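Local coordinates for probable arabinosyltransferase C (Mycobacterium tuberculosis, PDB 3PTY), which polymerises arabinose into the arabinan of arabinogalactan, the chain here being its C-terminal extracellular domain, a lectin-like carbohydrate-binding module, at residues E35-E40 against V327-K332; V39-N44 against R249-Q254; W182-Q187 against P219-Q224. All coordinates share one frame; numbering follows the deposited sequence.

Contact 1. Residues E35-E40 against V327-K332; sequences EDVLVE and VASYLK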
loop_
_atom_site.group_PDB
_atom_site.type_symbol
_atom_site.label_atom_id
_atom_site.label_comp_id
_atom_site.label_asym_id
_atom_site.label_seq_id
_atom_site.Cartn_x
_atom_site.Cartn_y
_atom_site.Cartn_z
ATOM N N GLU A 35 8.860 17.698 -4.906
ATOM C CA GLU A 35 8.744 19.070 -5.385
ATOM C C GLU A 35 7.369 19.330 -6.004
ATOM O O GLU A 35 6.983 20.478 -6.204
ATOM C CB GLU A 35 9.845 19.365 -6.412
ATOM C CG GLU A 35 11.258 19.232 -5.851
ATOM C CD GLU A 35 12.345 19.393 -6.907
ATOM O OE1 GLU A 35 13.513 19.065 -6.602
ATOM O OE2 GLU A 35 12.038 19.846 -8.033
ATOM N N ASP A 36 6.636 18.265 -6.314
ATOM C CA ASP A 36 5.348 18.407 -7.008
ATOM C C ASP A 36 4.133 18.198 -6.106
ATOM O O ASP A 36 3.030 18.630 -6.441
ATOM C CB ASP A 36 5.273 17.458 -8.203
ATOM C CG ASP A 36 6.167 17.903 -9.358
ATOM O OD1 ASP A 36 7.232 18.498 -9.099
ATOM O OD2 ASP A 36 5.805 17.661 -10.526
ATOM N N VAL A 37 4.319 17.517 -4.980
ATOM C CA VAL A 37 3.237 17.388 -4.002
ATOM C C VAL A 37 3.188 18.667 -3.174
ATOM O O VAL A 37 4.190 19.070 -2.584
ATOM C CB VAL A 37 3.425 16.151 -3.081
ATOM C CG1 VAL A 37 2.346 16.106 -1.995
ATOM C CG2 VAL A 37 3.387 14.867 -3.901
ATOM N N LEU A 38 2.031 19.321 -3.157
ATOM C CA LEU A 38 1.844 20.543 -2.387
ATOM C C LEU A 38 1.047 20.229 -1.125
ATOM O O LEU A 38 -0.036 19.656 -1.199
ATOM C CB LEU A 38 1.120 21.599 -3.230
ATOM C CG LEU A 38 1.844 22.019 -4.514
ATOM C CD1 LEU A 38 1.137 23.188 -5.199
ATOM C CD2 LEU A 38 3.277 22.382 -4.196
ATOM N N VAL A 39 1.581 20.615 0.027
ATOM C CA VAL A 39 1.033 20.172 1.304
ATOM C C VAL A 39 0.373 21.330 2.035
ATOM O O VAL A 39 0.944 22.416 2.132
ATOM C CB VAL A 39 2.140 19.589 2.198
ATOM C CG1 VAL A 39 1.593 19.237 3.578
ATOM C CG2 VAL A 39 2.773 18.367 1.525
ATOM N N GLU A 40 -0.825 21.082 2.554
ATOM C CA GLU A 40 -1.594 22.092 3.265
ATOM C C GLU A 40 -1.674 21.713 4.737
ATOM O O GLU A 40 -2.613 21.042 5.161
ATOM C CB GLU A 40 -3.004 22.186 2.663
ATOM C CG GLU A 40 -3.919 23.149 3.386
ATOM C CD GLU A 40 -5.353 23.116 2.865
ATOM O OE1 GLU A 40 -5.782 22.080 2.305
ATOM O OE2 GLU A 40 -6.049 24.138 3.033
ATOM N N VAL A 327 -2.333 14.547 6.236
ATOM C CA VAL A 327 -2.413 15.985 6.035
ATOM C C VAL A 327 -2.918 16.253 4.621
ATOM O O VAL A 327 -2.698 15.453 3.707
ATOM C CB VAL A 327 -1.057 16.673 6.264
ATOM C CG1 VAL A 327 -0.569 16.417 7.693
ATOM C CG2 VAL A 327 -0.037 16.173 5.266
ATOM N N ALA A 328 -3.620 17.362 4.438
ATOM C CA ALA A 328 -4.172 17.665 3.124
ATOM C C ALA A 328 -3.030 17.902 2.141
ATOM O O ALA A 328 -2.068 18.591 2.461
ATOM C CB ALA A 328 -5.077 18.890 3.203
ATOM N N SER A 329 -3.123 17.331 0.947
ATOM C CA SER A 329 -2.101 17.580 -0.062
ATOM C C SER A 329 -2.678 17.480 -1.471
ATOM O O SER A 329 -3.730 16.873 -1.674
ATOM C CB SER A 329 -0.939 16.594 0.098
ATOM O OG SER A 329 -1.343 15.292 -0.289
ATOM N N TYR A 330 -1.964 18.057 -2.439
ATOM C CA TYR A 330 -2.434 18.152 -3.820
ATOM C C TYR A 330 -1.252 17.988 -4.760
ATOM O O TYR A 330 -0.167 18.481 -4.479
ATOM C CB TYR A 330 -3.086 19.523 -4.061
ATOM C CG TYR A 330 -4.049 19.894 -2.956
ATOM C CD1 TYR A 330 -3.602 20.533 -1.813
ATOM C CD2 TYR A 330 -5.401 19.577 -3.043
ATOM C CE1 TYR A 330 -4.468 20.858 -0.787
ATOM C CE2 TYR A 330 -6.283 19.901 -2.009
ATOM C CZ TYR A 330 -5.805 20.541 -0.890
ATOM O OH TYR A 330 -6.653 20.870 0.147
ATOM N N LEU A 331 -1.458 17.306 -5.881
ATOM C CA LEU A 331 -0.394 17.156 -6.876
ATOM C C LEU A 331 -0.434 18.322 -7.866
ATOM O O LEU A 331 -1.402 18.478 -8.607
ATOM C CB LEU A 331 -0.556 15.835 -7.631
ATOM C CG LEU A 331 0.523 15.518 -8.666
ATOM C CD1 LEU A 331 1.892 15.401 -7.990
ATOM C CD2 LEU A 331 0.178 14.238 -9.428
ATOM N N LYS A 332 0.621 19.132 -7.881
ATOM C CA LYS A 332 0.705 20.298 -8.773
ATOM C C LYS A 332 0.430 19.988 -10.259
ATOM O O LYS A 332 -0.191 20.791 -10.973
ATOM C CB LYS A 332 2.084 20.945 -8.626
ATOM C CG LYS A 332 2.322 22.135 -9.527
ATOM C CD LYS A 332 3.662 22.795 -9.223
ATOM C CE LYS A 332 4.816 21.841 -9.478
ATOM N NZ LYS A 332 6.113 22.566 -9.601
HETATM O O HOH W 1 -3.646 19.078 6.745
#
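E40, K332 and Y330 bury the most surface here. The Y330 side chain runs diagonally across to E40 on the neighbouring strand. Y330 OH donates to E40 OE1 at 2.6 Å. The hydrogen bond meets the syn side of the carboxylate, 28° out of its plane. The two flat groups are turned 51° against each other. E40 holds CG anti to its backbone N (chi1 176°) and stays extended beyond it, which carries the carboxylate past A328 to the phenol. The CB of E40 lies in the plane of the Y330 ring, at its edge, and OE1 also touches A328 CB. Both carboxylate oxygens are engaged, because OE2 forms a salt bridge with R246.

E40 and Y330 sit on neighbouring antiparallel strands of the mixed sheet, 37-40 and the end of 322-331; K332 follows the latter strand. L38 and Y330 form a hydrogen-bonded pair. L38 N donates to Y330 O at 2.7 Å, and Y330 N returns a bond to L38 O at 2.8 Å. V37 and V39 face the other side of the sheet with S329 and L331. There V39 CG1 meets V327 CG2 at 3.9 Å, and S329 OG bonds to W339. A water joins E40 O to A328 N.

Beyond the last strand pair, K332 N donates to D36 O at 2.9 Å, nearly straight. K332 CB rests against D36 O at 3.3 Å. The rest of the lysine chain passes D36 and bends at chi3. K332 NZ stays 4.2 Å from D36 OD1, longer than a salt bridge, and D36 pairs instead with K29. L331 CD1 touches D36 CB, and its side chain also contacts the bound octyl arabinofuranoside and W267 of the second subunit.

Contact 2. Residues V39-N44 against R249-Q254; sequences VELDPN and RVRTLQ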
loop_
_atom_site.group_PDB
_atom_site.type_symbol
_atom_site.label_atom_id
_atom_site.label_comp_id
_atom_site.label_asym_id
_atom_site.label_seq_id
_atom_site.Cartn_x
_atom_site.Cartn_y
_atom_site.Cartn_z
ATOM N N VAL A 39 1.581 20.615 0.027
ATOM C CA VAL A 39 1.033 20.172 1.304
ATOM C C VAL A 39 0.373 21.330 2.035
ATOM O O VAL A 39 0.944 22.416 2.132
ATOM C CB VAL A 39 2.140 19.589 2.198
ATOM C CG1 VAL A 39 1.593 19.237 3.578
ATOM C CG2 VAL A 39 2.773 18.367 1.525
ATOM N N GLU A 40 -0.825 21.082 2.554
ATOM C CA GLU A 40 -1.594 22.092 3.265
ATOM C C GLU A 40 -1.674 21.713 4.737
ATOM O O GLU A 40 -2.613 21.042 5.161
ATOM C CB GLU A 40 -3.004 22.186 2.663
ATOM C CG GLU A 40 -3.919 23.149 3.386
ATOM C CD GLU A 40 -5.353 23.116 2.865
ATOM O OE1 GLU A 40 -5.782 22.080 2.305
ATOM O OE2 GLU A 40 -6.049 24.138 3.033
ATOM N N LEU A 41 -0.679 22.133 5.514
ATOM C CA LEU A 41 -0.597 21.757 6.924
ATOM C C LEU A 41 -1.669 22.418 7.785
ATOM O O LEU A 41 -2.079 21.870 8.809
ATOM C CB LEU A 41 0.774 22.118 7.500
ATOM C CG LEU A 41 1.946 21.212 7.121
ATOM C CD1 LEU A 41 3.202 21.672 7.850
ATOM C CD2 LEU A 41 1.619 19.776 7.474
ATOM N N ASP A 42 -2.111 23.600 7.379
ATOM C CA ASP A 42 -3.068 24.354 8.184
ATOM C C ASP A 42 -4.270 24.747 7.341
ATOM O O ASP A 42 -4.352 25.865 6.852
ATOM C CB ASP A 42 -2.406 25.603 8.764
ATOM C CG ASP A 42 -3.297 26.321 9.763
ATOM O OD1 ASP A 42 -4.426 25.844 10.012
ATOM O OD2 ASP A 42 -2.868 27.360 10.298
ATOM N N PRO A 43 -5.209 23.816 7.161
ATOM C CA PRO A 43 -6.397 24.093 6.350
ATOM C C PRO A 43 -7.210 25.266 6.907
ATOM O O PRO A 43 -7.890 25.951 6.156
ATOM C CB PRO A 43 -7.191 22.781 6.439
ATOM C CG PRO A 43 -6.648 22.094 7.674
ATOM C CD PRO A 43 -5.186 22.422 7.633
ATOM N N ASN A 44 -7.127 25.522 8.204
ATOM C CA ASN A 44 -7.892 26.636 8.746
ATOM C C ASN A 44 -7.392 28.012 8.317
ATOM O O ASN A 44 -8.168 28.963 8.243
ATOM C CB ASN A 44 -8.022 26.520 10.258
ATOM C CG ASN A 44 -9.153 25.589 10.648
ATOM O OD1 ASN A 44 -10.352 25.896 10.470
ATOM N ND2 ASN A 44 -8.787 24.436 11.144
ATOM N N ARG A 249 -3.503 27.187 1.637
ATOM C CA ARG A 249 -2.146 27.714 1.666
ATOM C C ARG A 249 -1.205 26.514 1.716
ATOM O O ARG A 249 -1.366 25.640 2.559
ATOM C CB ARG A 249 -1.967 28.636 2.872
ATOM C CG ARG A 249 -2.981 29.792 2.869
ATOM C CD ARG A 249 -2.762 30.766 4.013
ATOM N NE ARG A 249 -1.505 31.492 3.875
ATOM C CZ ARG A 249 -1.048 32.371 4.761
ATOM N NH1 ARG A 249 -1.748 32.637 5.856
ATOM N NH2 ARG A 249 0.110 32.984 4.551
ATOM N N VAL A 250 -0.236 26.460 0.807
ATOM C CA VAL A 250 0.553 25.240 0.624
ATOM C C VAL A 250 2.051 25.516 0.558
ATOM O O VAL A 250 2.469 26.642 0.302
ATOM C CB VAL A 250 0.149 24.480 -0.674
ATOM C CG1 VAL A 250 -1.293 23.993 -0.601
ATOM C CG2 VAL A 250 0.356 25.366 -1.900
ATOM N N ARG A 251 2.838 24.469 0.804
ATOM C CA ARG A 251 4.292 24.467 0.613
ATOM C C ARG A 251 4.608 23.112 -0.002
ATOM O O ARG A 251 3.836 22.173 0.161
ATOM C CB ARG A 251 5.017 24.587 1.956
ATOM C CG ARG A 251 4.796 25.915 2.687
ATOM C CD ARG A 251 4.960 25.746 4.205
ATOM N NE ARG A 251 6.312 25.330 4.580
ATOM C CZ ARG A 251 6.637 24.787 5.752
ATOM N NH1 ARG A 251 5.711 24.583 6.680
ATOM N NH2 ARG A 251 7.894 24.445 6.001
ATOM N N THR A 252 5.723 22.990 -0.711
ATOM C CA THR A 252 6.055 21.694 -1.298
ATOM C C THR A 252 6.323 20.680 -0.196
ATOM O O THR A 252 6.757 21.036 0.900
ATOM C CB THR A 252 7.301 21.763 -2.182
ATOM O OG1 THR A 252 8.428 22.076 -1.360
ATOM C CG2 THR A 252 7.139 22.827 -3.282
ATOM N N LEU A 253 6.069 19.410 -0.486
ATOM C CA LEU A 253 6.367 18.356 0.474
ATOM C C LEU A 253 7.852 18.396 0.854
ATOM O O LEU A 253 8.214 18.166 2.010
ATOM C CB LEU A 253 5.986 16.995 -0.109
ATOM C CG LEU A 253 6.118 15.754 0.776
ATOM C CD1 LEU A 253 5.096 14.676 0.364
ATOM C CD2 LEU A 253 7.539 15.205 0.736
ATOM N N GLN A 254 8.709 18.709 -0.113
ATOM C CA GLN A 254 10.143 18.816 0.171
ATOM C C GLN A 254 10.410 19.880 1.232
ATOM O O GLN A 254 11.224 19.690 2.134
ATOM C CB GLN A 254 10.935 19.137 -1.098
ATOM C CG GLN A 254 12.448 19.183 -0.873
ATOM C CD GLN A 254 12.979 17.869 -0.346
ATOM O OE1 GLN A 254 12.493 16.806 -0.719
ATOM N NE2 GLN A 254 13.977 17.933 0.531
HETATM O O HOH W 2 -4.971 26.466 4.071
HETATM O O HOH W 3 -1.443 25.367 5.245
#
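V39 and R251 pair through two backbone hydrogen bonds. V39 N donates to R251 O at 2.7 Å, and R251 N donates to V39 O at 3.1 Å. The same V39 O receives a CA-H...O contact from V250. The V39 side chain separates its two methyls. V39 CG1 is anti to the backbone N (chi1 175°) and is the methyl turned to the adjoining strand. This rotation puts CG2 beside the backbone N, on the side of L253. V39 CG2 meets L253 CB at 3.9 Å where the helix begins. V256 and L342 also pack against V39.

One residue on, the aliphatic part of E40 packs beside V250. E40 CB lies 4.1 Å from V250 CG1, and E40 CG touches R249 O. V250 CG1 also lies against V39 O. L41 CD1 approaches the R251 guanidinium obliquely, 4.0 Å from R251 NH1. The arginine chain bends at chi3 (63°), and NH2 bonds to N255 in the following helix. R249 sends its own guanidinium away to a salt bridge with D160.

Where the direct strand pairing stops, two waters take over. One donates to E40 OE2 and D42 O and accepts from R249 N. The other accepts from D42 N and donates to R249 O at 2.7 Å. Through these waters both R249 N and R249 O are linked to D42.

T252 is the N-cap of helix 253-257. Its OG1 takes the N-H of N255 where strand 251-252 passes into the helix. This is a short antiparallel edge strand, 251-252, running directly into a capped helix at one margin of the mixed sheet.

Contact 3. Residues W182-Q187 against P219-Q224; sequences WATDEQ and PSTATQ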
loop_
_atom_site.group_PDB
_atom_site.type_symbol
_atom_site.label_atom_id
_atom_site.label_comp_id
_atom_site.label_asym_id
_atom_site.label_seq_id
_atom_site.Cartn_x
_atom_site.Cartn_y
_atom_site.Cartn_z
ATOM N N TRP A 182 -21.417 31.250 -7.236
ATOM C CA TRP A 182 -20.726 32.522 -7.074
ATOM C C TRP A 182 -21.650 33.695 -7.374
ATOM O O TRP A 182 -22.720 33.528 -7.976
ATOM C CB TRP A 182 -19.479 32.593 -7.964
ATOM C CG TRP A 182 -19.762 32.397 -9.431
ATOM C CD1 TRP A 182 -20.371 33.284 -10.281
ATOM C CD2 TRP A 182 -19.420 31.253 -10.222
ATOM N NE1 TRP A 182 -20.438 32.750 -11.548
ATOM C CE2 TRP A 182 -19.859 31.505 -11.537
ATOM C CE3 TRP A 182 -18.785 30.034 -9.944
ATOM C CZ2 TRP A 182 -19.683 30.584 -12.574
ATOM C CZ3 TRP A 182 -18.614 29.117 -10.979
ATOM C CH2 TRP A 182 -19.064 29.400 -12.274
ATOM N N ALA A 183 -21.220 34.885 -6.974
ATOM C CA ALA A 183 -22.039 36.080 -7.130
ATOM C C ALA A 183 -21.211 37.343 -6.961
ATOM O O ALA A 183 -20.171 37.331 -6.293
ATOM C CB ALA A 183 -23.187 36.068 -6.110
ATOM N N THR A 184 -21.680 38.427 -7.576
ATOM C CA THR A 184 -21.173 39.761 -7.291
ATOM C C THR A 184 -21.860 40.259 -6.019
ATOM O O THR A 184 -22.825 39.651 -5.552
ATOM C CB THR A 184 -21.542 40.738 -8.422
ATOM O OG1 THR A 184 -22.968 40.816 -8.518
ATOM C CG2 THR A 184 -20.969 40.265 -9.759
ATOM N N ASP A 185 -21.377 41.369 -5.466
ATOM C CA ASP A 185 -22.009 41.954 -4.285
ATOM C C ASP A 185 -23.483 42.228 -4.545
ATOM O O ASP A 185 -24.342 41.934 -3.712
ATOM C CB ASP A 185 -21.307 43.251 -3.885
ATOM C CG ASP A 185 -19.988 43.008 -3.183
ATOM O OD1 ASP A 185 -19.670 41.834 -2.881
ATOM O OD2 ASP A 185 -19.265 43.995 -2.926
ATOM N N GLU A 186 -23.766 42.784 -5.717
ATOM C CA GLU A 186 -25.124 43.147 -6.107
ATOM C C GLU A 186 -26.050 41.934 -6.198
ATOM O O GLU A 186 -27.180 41.965 -5.708
ATOM C CB GLU A 186 -25.090 43.870 -7.455
ATOM C CG GLU A 186 -26.092 44.992 -7.593
ATOM C CD GLU A 186 -25.972 45.702 -8.927
ATOM O OE1 GLU A 186 -25.357 46.789 -8.972
ATOM O OE2 GLU A 186 -26.476 45.162 -9.936
ATOM N N GLN A 187 -25.575 40.869 -6.838
ATOM C CA GLN A 187 -26.357 39.640 -6.958
ATOM C C GLN A 187 -26.623 39.017 -5.589
ATOM O O GLN A 187 -27.749 38.623 -5.284
ATOM C CB GLN A 187 -25.631 38.630 -7.858
ATOM C CG GLN A 187 -25.676 38.986 -9.350
ATOM C CD GLN A 187 -24.629 38.243 -10.167
ATOM O OE1 GLN A 187 -23.665 37.705 -9.620
ATOM N NE2 GLN A 187 -24.808 38.223 -11.486
ATOM N N PRO A 219 -15.673 33.367 -12.404
ATOM C CA PRO A 219 -15.483 34.638 -13.115
ATOM C C PRO A 219 -14.801 35.689 -12.237
ATOM O O PRO A 219 -15.035 35.741 -11.032
ATOM C CB PRO A 219 -16.916 35.075 -13.458
ATOM C CG PRO A 219 -17.723 33.813 -13.425
ATOM C CD PRO A 219 -17.088 32.964 -12.348
ATOM N N SER A 220 -13.985 36.532 -12.856
ATOM C CA SER A 220 -13.176 37.517 -12.138
ATOM C C SER A 220 -13.996 38.565 -11.390
ATOM O O SER A 220 -13.499 39.194 -10.458
ATOM C CB SER A 220 -12.218 38.215 -13.109
ATOM O OG SER A 220 -12.942 38.952 -14.080
ATOM N N THR A 221 -15.245 38.755 -11.800
ATOM C CA THR A 221 -16.121 39.715 -11.145
ATOM C C THR A 221 -16.860 39.121 -9.944
ATOM O O THR A 221 -17.525 39.840 -9.209
ATOM C CB THR A 221 -17.187 40.220 -12.108
ATOM O OG1 THR A 221 -17.837 39.094 -12.705
ATOM C CG2 THR A 221 -16.562 41.091 -13.198
ATOM N N ALA A 222 -16.776 37.809 -9.752
ATOM C CA ALA A 222 -17.402 37.210 -8.578
ATOM C C ALA A 222 -16.693 37.702 -7.320
ATOM O O ALA A 222 -15.467 37.778 -7.287
ATOM C CB ALA A 222 -17.351 35.693 -8.656
ATOM N N THR A 223 -17.456 38.036 -6.285
ATOM C CA THR A 223 -16.844 38.466 -5.027
ATOM C C THR A 223 -17.222 37.560 -3.859
ATOM O O THR A 223 -16.594 37.610 -2.800
ATOM C CB THR A 223 -17.270 39.893 -4.654
ATOM O OG1 THR A 223 -18.700 39.974 -4.674
ATOM C CG2 THR A 223 -16.676 40.914 -5.633
ATOM N N GLN A 224 -18.258 36.748 -4.048
ATOM C CA GLN A 224 -18.773 35.903 -2.974
ATOM C C GLN A 224 -19.105 34.511 -3.498
ATOM O O GLN A 224 -19.459 34.353 -4.668
ATOM C CB GLN A 224 -20.033 36.534 -2.361
ATOM C CG GLN A 224 -19.858 37.982 -1.936
ATOM C CD GLN A 224 -21.096 38.565 -1.275
ATOM O OE1 GLN A 224 -21.920 37.842 -0.705
ATOM N NE2 GLN A 224 -21.223 39.888 -1.336
HETATM O O HOH W 4 -23.525 41.987 -1.110
#
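W182 takes P219 over one face of its indole. P219 CD stands 3.5 Å from the centroid of the W182 five-membered ring, 20° off the normal, a CH-pi contact. Between these two residues the nearest atoms are W182 CE2 and P219 CD at 3.2 Å, and the side chains cross at about a right angle. W182 CG sits between the backbone N and the carbonyl carbon (chi1 57°), which puts the indole beside P219. W182 CB also packs on A222 CB.

At the far end, D185 OD1 accepts two bonds, from Q224 NE2 at 2.9 Å and from T223 OG1 at 2.8 Å. They come from opposite faces of the carboxylate plane. This oxygen lies nearly in the amide plane of Q224, though the amide and carboxylate planes are 57° apart. The extended Q224 chain brings its amide there, and a water links NE2 to D185 O.

Between these ends lies a classic beta bulge, where strand 224-231 joins strand 178-183 in the large antiparallel sheet. T223 and Q224 both face A183. A183 O accepts from T223 N at 2.8 Å and from Q224 N, while A183 N donates to Q224 O.

Farther out, P219 is the first residue of a type I turn ending at A222, closed by a bond from A222 N to P219 O. T184 and Q187 form a capping box that starts helix 185-189 and sets D185 in its first turn. W150 packs against A183 and Q224.

Contacts 1 and 2 share strand 37-40, which has strand 322-331 along one edge and strand 251-252 along the other. Their centres are 7 Å apart and they touch directly: V37 O and L253 N, at 2.8 Å, probably form a hydrogen bond. V39 and E40 belong to both. Contact 3 lies in the other, all-antiparallel sheet, its centre 29 Å from that of contact 1 and 27 Å from that of contact 2. Its chain segments fall between those that contacts 1 and 2 join. Contact 1 borders a bound octyl arabinofuranoside, about 4 Å from the L331 side chain. In contact 2 the L253 side chain is about 12 Å from such a ligand.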